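PDB 6DY3: N-acylethanolamine-hydrolyzing acid amidase subunit beta from Caenorhabditis elegans, which probably hydrolyses bioactive fatty acid amides such as N-palmitoylethanolamine to ethanolamine and free fatty acids, as a heterodimer with the alpha subunit. Local coordinates for residues 71-76 with 163-168. Sequence-based numbering, arbitrary orientation.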
loop_
_atom_site.group_PDB
_atom_site.type_symbol
_atom_site.label_atom_id
_atom_site.label_comp_id
_atom_site.label_asym_id
_atom_site.label_seq_id
_atom_site.Cartn_x
_atom_site.Cartn_y
_atom_site.Cartn_z
ATOM N N ARG B 71 6.243 -8.549 3.255
ATOM C CA ARG B 71 7.552 -9.135 3.510
ATOM C C ARG B 71 7.373 -10.641 3.606
ATOM O O ARG B 71 6.653 -11.129 4.484
ATOM C CB ARG B 71 8.164 -8.575 4.794
ATOM C CG ARG B 71 9.640 -8.819 4.958
ATOM C CD ARG B 71 10.128 -8.145 6.222
ATOM N NE ARG B 71 11.555 -8.331 6.444
ATOM C CZ ARG B 71 12.191 -7.925 7.536
ATOM N NH1 ARG B 71 11.519 -7.315 8.505
ATOM N NH2 ARG B 71 13.495 -8.128 7.664
ATOM N N TYR B 72 8.024 -11.366 2.702
ATOM C CA TYR B 72 7.911 -12.815 2.621
ATOM C C TYR B 72 9.258 -13.439 2.942
ATOM O O TYR B 72 10.240 -13.215 2.226
ATOM C CB TYR B 72 7.438 -13.260 1.233
ATOM C CG TYR B 72 6.185 -12.563 0.764
ATOM C CD1 TYR B 72 4.970 -12.784 1.401
ATOM C CD2 TYR B 72 6.212 -11.698 -0.327
ATOM C CE1 TYR B 72 3.814 -12.153 0.977
ATOM C CE2 TYR B 72 5.063 -11.064 -0.764
ATOM C CZ TYR B 72 3.862 -11.296 -0.106
ATOM O OH TYR B 72 2.706 -10.672 -0.522
ATOM N N SER B 73 9.293 -14.233 3.999
ATOM C CA SER B 73 10.476 -14.982 4.379
ATOM C C SER B 73 10.175 -16.464 4.193
ATOM O O SER B 73 9.073 -16.853 3.789
ATOM C CB SER B 73 10.872 -14.663 5.824
ATOM O OG SER B 73 11.107 -13.272 6.003
ATOM N N GLY B 74 11.166 -17.298 4.468
ATOM C CA GLY B 74 10.983 -18.725 4.360
ATOM C C GLY B 74 10.048 -19.244 5.436
ATOM O O GLY B 74 9.491 -18.506 6.250
ATOM N N ALA B 75 9.869 -20.564 5.428
ATOM C CA ALA B 75 9.115 -21.250 6.475
ATOM C C ALA B 75 7.681 -20.738 6.546
ATOM O O ALA B 75 7.132 -20.511 7.627
ATOM C CB ALA B 75 9.816 -21.107 7.827
ATOM N N TYR B 76 7.068 -20.552 5.376
ATOM C CA TYR B 76 5.668 -20.144 5.326
ATOM C C TYR B 76 4.776 -21.178 6.001
ATOM O O TYR B 76 3.780 -20.825 6.643
ATOM C CB TYR B 76 5.255 -19.932 3.871
ATOM C CG TYR B 76 3.910 -19.274 3.684
ATOM C CD1 TYR B 76 3.638 -18.031 4.244
ATOM C CD2 TYR B 76 2.921 -19.882 2.920
ATOM C CE1 TYR B 76 2.409 -17.419 4.070
ATOM C CE2 TYR B 76 1.689 -19.277 2.734
ATOM C CZ TYR B 76 1.437 -18.043 3.314
ATOM O OH TYR B 76 0.217 -17.425 3.137
ATOM N N ASN B 163 10.102 -7.181 -1.516
ATOM C CA ASN B 163 9.300 -8.073 -0.696
ATOM C C ASN B 163 10.104 -9.065 0.134
ATOM O O ASN B 163 9.512 -9.771 0.957
ATOM C CB ASN B 163 8.343 -8.871 -1.593
ATOM C CG ASN B 163 7.334 -7.993 -2.281
ATOM O OD1 ASN B 163 7.192 -8.044 -3.506
ATOM N ND2 ASN B 163 6.619 -7.182 -1.503
ATOM N N PHE B 164 11.409 -9.177 -0.068
ATOM C CA PHE B 164 12.171 -10.278 0.507
ATOM C C PHE B 164 13.302 -9.755 1.388
ATOM O O PHE B 164 13.476 -8.550 1.574
ATOM C CB PHE B 164 12.724 -11.174 -0.603
ATOM C CG PHE B 164 11.716 -11.513 -1.670
ATOM C CD1 PHE B 164 10.681 -12.393 -1.415
ATOM C CD2 PHE B 164 11.823 -10.970 -2.935
ATOM C CE1 PHE B 164 9.765 -12.706 -2.387
ATOM C CE2 PHE B 164 10.906 -11.286 -3.917
ATOM C CZ PHE B 164 9.878 -12.157 -3.640
ATOM N N ASP B 165 14.049 -10.700 1.968
ATOM C CA ASP B 165 15.246 -10.409 2.753
ATOM C C ASP B 165 16.282 -11.503 2.493
ATOM O O ASP B 165 16.030 -12.467 1.762
ATOM C CB ASP B 165 14.912 -10.270 4.247
ATOM C CG ASP B 165 13.905 -11.289 4.715
ATOM O OD1 ASP B 165 13.949 -12.433 4.217
ATOM O OD2 ASP B 165 13.070 -10.948 5.581
ATOM N N ASN B 166 17.459 -11.342 3.088
ATOM C CA ASN B 166 18.540 -12.343 3.029
ATOM C C ASN B 166 18.894 -12.593 1.558
ATOM O O ASN B 166 18.891 -11.648 0.754
ATOM C CB ASN B 166 18.103 -13.563 3.802
ATOM C CG ASN B 166 17.916 -13.272 5.276
ATOM O OD1 ASN B 166 18.777 -12.659 5.913
ATOM N ND2 ASN B 166 16.769 -13.667 5.816
ATOM N N TRP B 167 19.214 -13.832 1.183
ATOM C CA TRP B 167 19.661 -14.114 -0.177
ATOM C C TRP B 167 18.639 -13.651 -1.205
ATOM O O TRP B 167 19.002 -13.059 -2.228
ATOM C CB TRP B 167 19.921 -15.613 -0.347
ATOM C CG TRP B 167 20.912 -16.191 0.613
ATOM C CD1 TRP B 167 20.640 -16.944 1.714
ATOM C CD2 TRP B 167 22.338 -16.079 0.548
ATOM N NE1 TRP B 167 21.808 -17.308 2.341
ATOM C CE2 TRP B 167 22.864 -16.786 1.644
ATOM C CE3 TRP B 167 23.220 -15.449 -0.330
ATOM C CZ2 TRP B 167 24.227 -16.877 1.884
ATOM C CZ3 TRP B 167 24.568 -15.537 -0.085
ATOM C CH2 TRP B 167 25.061 -16.245 1.009
ATOM N N LYS B 168 17.357 -13.931 -0.963
ATOM C CA LYS B 168 16.343 -13.633 -1.969
ATOM C C LYS B 168 16.258 -12.137 -2.240
ATOM O O LYS B 168 15.980 -11.729 -3.373
ATOM C CB LYS B 168 14.986 -14.181 -1.523
ATOM C CG LYS B 168 13.900 -14.082 -2.586
ATOM C CD LYS B 168 14.092 -15.133 -3.661
ATOM C CE LYS B 168 13.061 -15.004 -4.778
ATOM N NZ LYS B 168 11.674 -15.272 -4.308
HETATM O O HOH W 1 12.671 -13.722 1.310
#
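Arg-71, just past strand 64-70, shows how a long side chain can turn back to a partner: its CB points away from 163-168, but with CG anti to the backbone N (chi1 -164°) the extended chain returns to cross Asp-165 at about a right angle. A salt bridge joins NE to Asp-165 OD2 at 3.1 Å, its hydrogen bond weak and bent (133°), while NH1 hydrogen-bonds Asn-140 OD1. The bond from Tyr-72 N to Asn-163 O is short and straight (2.8 Å, 169°). Beside it the Tyr-72 ring lies alongside Asn-163, CD2 3.8 Å from its CB. Here, in the two-sheet core of the Ntn-hydrolase fold, the loop after strand 64-70 of one sheet meets the loop after strand 158-161 of the other. Asn-163, probably important for activity, accepts hydrogen bonds at OD1 from Cys-1 N, of the probable nucleophile, and Arg-174 NH2; its ND2 donates to Ala-70 O. Tyr-72 OH hydrogen-bonds Asp-100 of the alpha subunit. Tyr-72 O sits at the edge of the Phe-164 ring and accepts from the O of a water 2.6 Å away, which weakly accepts from Asp-165 N. Ser-73 OG lies 3.1 Å from Asp-165 OD2, the nearer oxygen, and 3.5 Å from OD1, both weak contacts.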